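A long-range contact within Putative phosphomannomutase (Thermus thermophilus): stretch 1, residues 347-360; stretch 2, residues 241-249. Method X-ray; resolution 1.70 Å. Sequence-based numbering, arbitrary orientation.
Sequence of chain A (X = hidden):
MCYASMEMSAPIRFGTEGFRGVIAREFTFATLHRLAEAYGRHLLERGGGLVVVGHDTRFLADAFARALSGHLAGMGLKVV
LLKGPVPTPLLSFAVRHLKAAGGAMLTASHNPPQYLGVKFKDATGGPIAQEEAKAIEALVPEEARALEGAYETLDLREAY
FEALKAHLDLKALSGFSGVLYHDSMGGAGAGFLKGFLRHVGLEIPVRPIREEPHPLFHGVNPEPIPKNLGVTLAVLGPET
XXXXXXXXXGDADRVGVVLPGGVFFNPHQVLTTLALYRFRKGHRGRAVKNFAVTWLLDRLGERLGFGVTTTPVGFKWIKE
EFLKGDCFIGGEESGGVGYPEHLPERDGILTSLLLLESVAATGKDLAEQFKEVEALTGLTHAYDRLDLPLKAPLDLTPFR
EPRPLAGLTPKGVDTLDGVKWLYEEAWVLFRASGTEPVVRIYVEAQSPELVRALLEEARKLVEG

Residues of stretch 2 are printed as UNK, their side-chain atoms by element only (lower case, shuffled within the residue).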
ATOM      1  N   ASP A 347      -3.510  -3.839   1.227  1.00 18.68           N
ATOM      2  CA  ASP A 347      -4.734  -3.395   1.890  1.00 18.55           C
ATOM      3  C   ASP A 347      -4.422  -2.778   3.250  1.00 18.58           C
ATOM      4  O   ASP A 347      -4.135  -3.486   4.217  1.00 16.96           O
ATOM      5  CB  ASP A 347      -5.708  -4.574   2.045  1.00 17.94           C
ATOM      6  CG  ASP A 347      -7.073  -4.146   2.554  1.00 17.84           C
ATOM      7  OD1 ASP A 347      -8.068  -4.838   2.240  1.00 20.50           O
ATOM      8  OD2 ASP A 347      -7.158  -3.126   3.275  1.00 17.59           O
ATOM      9  N   GLY A 348      -4.478  -1.449   3.307  1.00 16.78           N
ATOM     10  CA  GLY A 348      -4.183  -0.744   4.539  1.00 17.52           C
ATOM     11  C   GLY A 348      -5.272  -0.853   5.588  1.00 16.57           C
ATOM     12  O   GLY A 348      -5.022  -0.656   6.779  1.00 17.34           O
ATOM     13  N   ILE A 349      -6.486  -1.154   5.145  1.00 17.14           N
ATOM     14  CA  ILE A 349      -7.605  -1.295   6.064  1.00 18.16           C
ATOM     15  C   ILE A 349      -7.447  -2.622   6.811  1.00 17.79           C
ATOM     16  O   ILE A 349      -7.544  -2.671   8.043  1.00 18.65           O
ATOM     17  CB  ILE A 349      -8.946  -1.268   5.305  1.00 18.74           C
ATOM     18  CG1 ILE A 349      -9.076   0.058   4.540  1.00 19.30           C
ATOM     19  CG2 ILE A 349     -10.107  -1.456   6.283  1.00 19.28           C
ATOM     20  CD1 ILE A 349      -8.953   1.306   5.410  1.00 21.10           C
ATOM     21  N   LEU A 350      -7.180  -3.694   6.077  1.00 17.05           N
ATOM     22  CA  LEU A 350      -6.990  -4.982   6.739  1.00 17.87           C
ATOM     23  C   LEU A 350      -5.728  -4.936   7.596  1.00 17.40           C
ATOM     24  O   LEU A 350      -5.681  -5.541   8.666  1.00 17.27           O
ATOM     25  CB  LEU A 350      -6.882  -6.127   5.726  1.00 16.87           C
ATOM     26  CG  LEU A 350      -6.676  -7.504   6.370  1.00 17.94           C
ATOM     27  CD1 LEU A 350      -7.781  -7.754   7.400  1.00 18.68           C
ATOM     28  CD2 LEU A 350      -6.691  -8.587   5.305  1.00 17.56           C
ATOM     29  N   THR A 351      -4.703  -4.215   7.139  1.00 17.49           N
ATOM     30  CA  THR A 351      -3.475  -4.123   7.924  1.00 18.51           C
ATOM     31  C   THR A 351      -3.779  -3.461   9.259  1.00 17.67           C
ATOM     32  O   THR A 351      -3.299  -3.904  10.306  1.00 18.70           O
ATOM     33  CB  THR A 351      -2.381  -3.295   7.213  1.00 17.04           C
ATOM     34  OG1 THR A 351      -2.008  -3.940   5.992  1.00 18.05           O
ATOM     35  CG2 THR A 351      -1.147  -3.200   8.094  1.00 19.27           C
ATOM     36  N   SER A 352      -4.576  -2.398   9.224  1.00 16.96           N
ATOM     37  CA  SER A 352      -4.935  -1.696  10.446  1.00 17.93           C
ATOM     38  C   SER A 352      -5.669  -2.636  11.394  1.00 18.41           C
ATOM     39  O   SER A 352      -5.373  -2.686  12.589  1.00 20.36           O
ATOM     40  CB  SER A 352      -5.826  -0.495  10.129  1.00 17.88           C
ATOM     41  OG  SER A 352      -5.120   0.467   9.367  1.00 20.55           O
ATOM     42  N   LEU A 353      -6.623  -3.386  10.855  1.00 18.48           N
ATOM     43  CA  LEU A 353      -7.399  -4.310  11.673  1.00 18.86           C
ATOM     44  C   LEU A 353      -6.566  -5.459  12.235  1.00 19.00           C
ATOM     45  O   LEU A 353      -6.810  -5.904  13.359  1.00 19.65           O
ATOM     46  CB  LEU A 353      -8.600  -4.835  10.875  1.00 18.72           C
ATOM     47  CG  LEU A 353      -9.621  -3.733  10.563  1.00 19.16           C
ATOM     48  CD1 LEU A 353     -10.668  -4.214   9.562  1.00 20.44           C
ATOM     49  CD2 LEU A 353     -10.279  -3.286  11.863  1.00 19.43           C
ATOM     50  N   LEU A 354      -5.580  -5.942  11.479  1.00 18.92           N
ATOM     51  CA  LEU A 354      -4.734  -7.023  11.984  1.00 19.51           C
ATOM     52  C   LEU A 354      -3.813  -6.491  13.080  1.00 20.39           C
ATOM     53  O   LEU A 354      -3.500  -7.202  14.039  1.00 20.12           O
ATOM     54  CB  LEU A 354      -3.915  -7.652  10.855  1.00 20.75           C
ATOM     55  CG  LEU A 354      -4.727  -8.512   9.877  1.00 22.34           C
ATOM     56  CD1 LEU A 354      -3.882  -8.862   8.666  1.00 24.59           C
ATOM     57  CD2 LEU A 354      -5.209  -9.782  10.583  1.00 23.20           C
ATOM     58  N   LEU A 355      -3.374  -5.242  12.948  1.00 19.57           N
ATOM     59  CA  LEU A 355      -2.523  -4.662  13.984  1.00 20.83           C
ATOM     60  C   LEU A 355      -3.351  -4.611  15.263  1.00 20.37           C
ATOM     61  O   LEU A 355      -2.884  -4.978  16.337  1.00 21.08           O
ATOM     62  CB  LEU A 355      -2.073  -3.250  13.597  1.00 19.21           C
ATOM     63  CG  LEU A 355      -0.979  -3.239  12.528  1.00 20.93           C
ATOM     64  CD1 LEU A 355      -0.784  -1.841  11.969  1.00 19.60           C
ATOM     65  CD2 LEU A 355       0.318  -3.769  13.144  1.00 20.96           C
ATOM     66  N   LEU A 356      -4.594  -4.163  15.126  1.00 21.23           N
ATOM     67  CA  LEU A 356      -5.514  -4.077  16.249  1.00 21.54           C
ATOM     68  C   LEU A 356      -5.722  -5.471  16.852  1.00 21.65           C
ATOM     69  O   LEU A 356      -5.715  -5.641  18.079  1.00 21.27           O
ATOM     70  CB  LEU A 356      -6.848  -3.488  15.772  1.00 23.16           C
ATOM     71  CG  LEU A 356      -7.926  -3.190  16.816  1.00 24.62           C
ATOM     72  CD1 LEU A 356      -7.419  -2.167  17.820  1.00 24.03           C
ATOM     73  CD2 LEU A 356      -9.169  -2.665  16.102  1.00 24.06           C
ATOM     74  N   GLU A 357      -5.898  -6.473  15.992  1.00 21.55           N
ATOM     75  CA  GLU A 357      -6.088  -7.842  16.467  1.00 22.02           C
ATOM     76  C   GLU A 357      -4.864  -8.326  17.250  1.00 23.53           C
ATOM     77  O   GLU A 357      -5.001  -8.879  18.344  1.00 24.40           O
ATOM     78  CB  GLU A 357      -6.336  -8.800  15.296  1.00 22.20           C
ATOM     79  CG  GLU A 357      -6.702 -10.227  15.739  1.00 22.58           C
ATOM     80  CD  GLU A 357      -6.802 -11.206  14.583  1.00 23.54           C
ATOM     81  OE1 GLU A 357      -7.618 -10.972  13.668  1.00 25.33           O
ATOM     82  OE2 GLU A 357      -6.065 -12.216  14.589  1.00 25.00           O
ATOM     83  N   SER A 358      -3.673  -8.113  16.689  1.00 22.21           N
ATOM     84  CA  SER A 358      -2.431  -8.549  17.334  1.00 22.72           C
ATOM     85  C   SER A 358      -2.282  -7.997  18.749  1.00 22.89           C
ATOM     86  O   SER A 358      -1.889  -8.719  19.668  1.00 23.17           O
ATOM     87  CB  SER A 358      -1.202  -8.127  16.507  1.00 21.28           C
ATOM     88  OG  SER A 358      -0.971  -6.730  16.593  1.00 21.26           O
ATOM     89  N   VAL A 359      -2.590  -6.720  18.925  1.00 23.17           N
ATOM     90  CA  VAL A 359      -2.467  -6.107  20.239  1.00 24.93           C
ATOM     91  C   VAL A 359      -3.441  -6.742  21.227  1.00 26.99           C
ATOM     92  O   VAL A 359      -3.073  -7.055  22.360  1.00 28.17           O
ATOM     93  CB  VAL A 359      -2.711  -4.589  20.163  1.00 24.56           C
ATOM     94  CG1 VAL A 359      -2.720  -3.987  21.562  1.00 24.38           C
ATOM     95  CG2 VAL A 359      -1.609  -3.939  19.319  1.00 23.82           C
ATOM     96  N   ALA A 360      -4.676  -6.956  20.789  1.00 27.59           N
ATOM     97  CA  ALA A 360      -5.689  -7.554  21.655  1.00 28.39           C
ATOM     98  C   ALA A 360      -5.378  -9.009  21.999  1.00 29.25           C
ATOM     99  O   ALA A 360      -5.440  -9.410  23.166  1.00 29.72           O
ATOM    100  CB  ALA A 360      -7.056  -7.452  20.996  1.00 29.31           C
ATOM    101  N   UNK A 241      -0.468   3.088  26.297  1.00 31.03           N
ATOM    102  CA  UNK A 241      -0.741   1.763  25.738  1.00 30.41           C
ATOM    103  C   UNK A 241      -2.024   1.177  26.323  1.00 29.63           C
ATOM    104  O   UNK A 241      -2.397   1.487  27.454  1.00 30.85           O
ATOM    105  c   UNK A 241       1.574   1.998  26.144  1.00 31.08           C
ATOM    106  c   UNK A 241       0.901   3.156  26.834  1.00 30.76           C
ATOM    107  c   UNK A 241       0.493   0.962  26.141  1.00 30.78           C
ATOM    108  N   UNK A 242      -2.702   0.298  25.570  1.00 28.65           N
ATOM    109  CA  UNK A 242      -2.331  -0.164  24.231  1.00 27.32           C
ATOM    110  C   UNK A 242      -2.913   0.674  23.093  1.00 26.12           C
ATOM    111  O   UNK A 242      -2.986   0.214  21.956  1.00 26.02           O
ATOM    112  c   UNK A 242      -4.164  -1.419  24.945  1.00 27.92           C
ATOM    113  c   UNK A 242      -2.864  -1.585  24.215  1.00 26.61           C
ATOM    114  c   UNK A 242      -3.791  -0.531  26.121  1.00 28.02           C
ATOM    115  N   UNK A 243      -3.339   1.893  23.395  1.00 26.44           N
ATOM    116  CA  UNK A 243      -3.906   2.760  22.368  1.00 25.69           C
ATOM    117  C   UNK A 243      -2.849   3.150  21.346  1.00 25.11           C
ATOM    118  O   UNK A 243      -1.669   3.274  21.674  1.00 23.11           O
ATOM    119  o   UNK A 243      -5.584   3.695  23.845  1.00 28.83           O
ATOM    120  c   UNK A 243      -4.493   4.021  23.001  1.00 28.00           C
ATOM    121  N   UNK A 244      -3.276   3.334  20.100  1.00 23.73           N
ATOM    122  CA  UNK A 244      -2.352   3.726  19.053  1.00 23.44           C
ATOM    123  C   UNK A 244      -3.101   4.289  17.863  1.00 22.04           C
ATOM    124  O   UNK A 244      -4.327   4.217  17.785  1.00 21.33           O
ATOM    125  c   UNK A 244      -3.515  -0.690  16.638  1.00 23.47           C
ATOM    126  c   UNK A 244      -2.923   0.486  18.661  1.00 22.21           C
ATOM    127  c   UNK A 244      -2.212   1.431  17.929  1.00 23.10           C
ATOM    128  c   UNK A 244      -2.165   1.304  16.541  1.00 21.99           C
ATOM    129  c   UNK A 244      -1.471   2.542  18.624  1.00 22.84           C
ATOM    130  c   UNK A 244      -2.809   0.251  15.893  1.00 21.36           C
ATOM    131  c   UNK A 244      -3.572  -0.569  18.023  1.00 22.86           C
ATOM    132  N   UNK A 245      -2.357   4.868  16.937  1.00 21.55           N
ATOM    133  CA  UNK A 245      -2.979   5.444  15.762  1.00 19.86           C
ATOM    134  C   UNK A 245      -2.517   4.766  14.492  1.00 19.08           C
ATOM    135  O   UNK A 245      -1.365   4.362  14.387  1.00 19.27           O
ATOM    136  c   UNK A 245      -2.657   6.931  15.683  1.00 20.60           C
ATOM    137  N   UNK A 246      -3.439   4.620  13.545  1.00 16.91           N
ATOM    138  CA  UNK A 246      -3.094   4.085  12.236  1.00 16.84           C
ATOM    139  C   UNK A 246      -3.386   5.237  11.294  1.00 18.21           C
ATOM    140  O   UNK A 246      -4.405   5.914  11.433  1.00 18.79           O
ATOM    141  c   UNK A 246      -3.948   2.863  11.817  1.00 18.43           C
ATOM    142  c   UNK A 246      -5.423   3.140  12.030  1.00 17.49           C
ATOM    143  c   UNK A 246      -3.508   1.641  12.599  1.00 18.55           C
ATOM    144  N   UNK A 247      -2.472   5.486  10.366  1.00 16.76           N
ATOM    145  CA  UNK A 247      -2.653   6.557   9.394  1.00 17.02           C
ATOM    146  C   UNK A 247      -2.671   5.893   8.034  1.00 17.01           C
ATOM    147  O   UNK A 247      -1.675   5.301   7.619  1.00 17.52           O
ATOM    148  c   UNK A 247      -1.496   7.550   9.479  1.00 18.38           C
ATOM    149  N   UNK A 248      -3.807   5.952   7.355  1.00 17.20           N
ATOM    150  CA  UNK A 248      -3.896   5.340   6.036  1.00 17.15           C
ATOM    151  C   UNK A 248      -3.546   6.393   4.986  1.00 16.79           C
ATOM    152  O   UNK A 248      -3.860   7.573   5.155  1.00 16.05           O
ATOM    153  c   UNK A 248      -5.314   4.764   5.777  1.00 17.60           C
ATOM    154  c   UNK A 248      -5.546   3.532   6.636  1.00 17.94           C
ATOM    155  o   UNK A 248      -6.310   5.749   6.084  1.00 17.15           O
ATOM    156  N   UNK A 249      -2.869   5.979   3.920  1.00 15.97           N
ATOM    157  CA  UNK A 249      -2.501   6.939   2.888  1.00 15.99           C
ATOM    158  C   UNK A 249      -3.680   7.327   1.996  1.00 15.83           C
ATOM    159  O   UNK A 249      -4.824   6.942   2.253  1.00 16.38           O
ATOM    160  o   UNK A 249      -0.983   5.195   0.056  1.00 18.61           O
ATOM    161  c   UNK A 249      -1.326   6.424   2.041  1.00 17.26           C
ATOM    162  o   UNK A 249      -2.740   4.643   1.261  1.00 17.22           O
ATOM    163  c   UNK A 249      -1.723   5.345   1.051  1.00 19.35           C
TER

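Position 241 carries three side-chain carbons that close a ring onto the backbone N, the signature of proline. Its side chain comes no closer than 7.5 Å, CB to Val359 CG1, so Pro241 lies outside the contact.

Position 242 shows the same three-carbon ring, again closed onto its own N, and the peptide bond before it is cis. Its CB sits 3.6 Å from Val359 CG1, an apolar contact. This is Pro242.

At position 243 one carbon is followed by one oxygen, which makes it Ser243. Its CA-to-CB bond points away from the helix.

Position 244 has seven carbons: a CB and a six-membered ring without a heteroatom or hydroxyl. The ring reaches Leu355, Leu356 and Val359; hence Phe244. With chi1 at 67° (p), CZ lies 3.9 Å from Leu356 N, which approaches the ring edge near its plane, and 4.2 Å from Leu355 CB; CE2 is 4.1 Å from Val359 CG2 and 4.2 Å from Leu356 CD1.

Position 245 has a single side-chain carbon and makes no contact: Ala245.

Position 246 has a CB carrying two carbons and no oxygen, and these atoms touch Ser352 and Leu355; the branching is that of valine. Val246 points toward the helix; its CB is 3.6 Å from Ser352 OG, and its CG1 is 4.5 Å from Leu355 CD1. Ser352 OG donates to Gly348 O at 2.8 Å, so the hydroxyl that lies against Val246 has a hydrogen-bond partner within its own helix.

Position 247, with one carbon pointing away, is Ala247.

Position 248 has a CB bearing one oxygen and one carbon, the latter near Gly348, Ile349 and Ser352, so it is Thr248. Its CG2 lies 4.1 Å from Ser352 OG, 4.2 Å from Gly348 O and 4.3 Å from Ile349 CD1.

Position 249 has two carbons, the second carrying two oxygens: Asp249. It makes no contact.

The contact is a packing of helix 348-360 against strand 244-248, nearly antiparallel at 172°, with axes 9.3 Å apart at closest approach. Positions 244, 246 and 248 point toward the helix, as strand alternation predicts, and Pro242 extends the contact beyond the strand. Spacing tightens where side chains are small: the CA atoms of Gly348 and Thr248 are 6.3 Å apart, as are those of Ser352 and Val246, whereas Leu356 and Phe244 stand 8.9 Å apart at CA. No hydrogen bond crosses; 363 Å² of buried surface, summed over both sides, comes from side-chain packing and close approach to the helix backbone.

Stretch 2 (241-249) PPSFAVATD
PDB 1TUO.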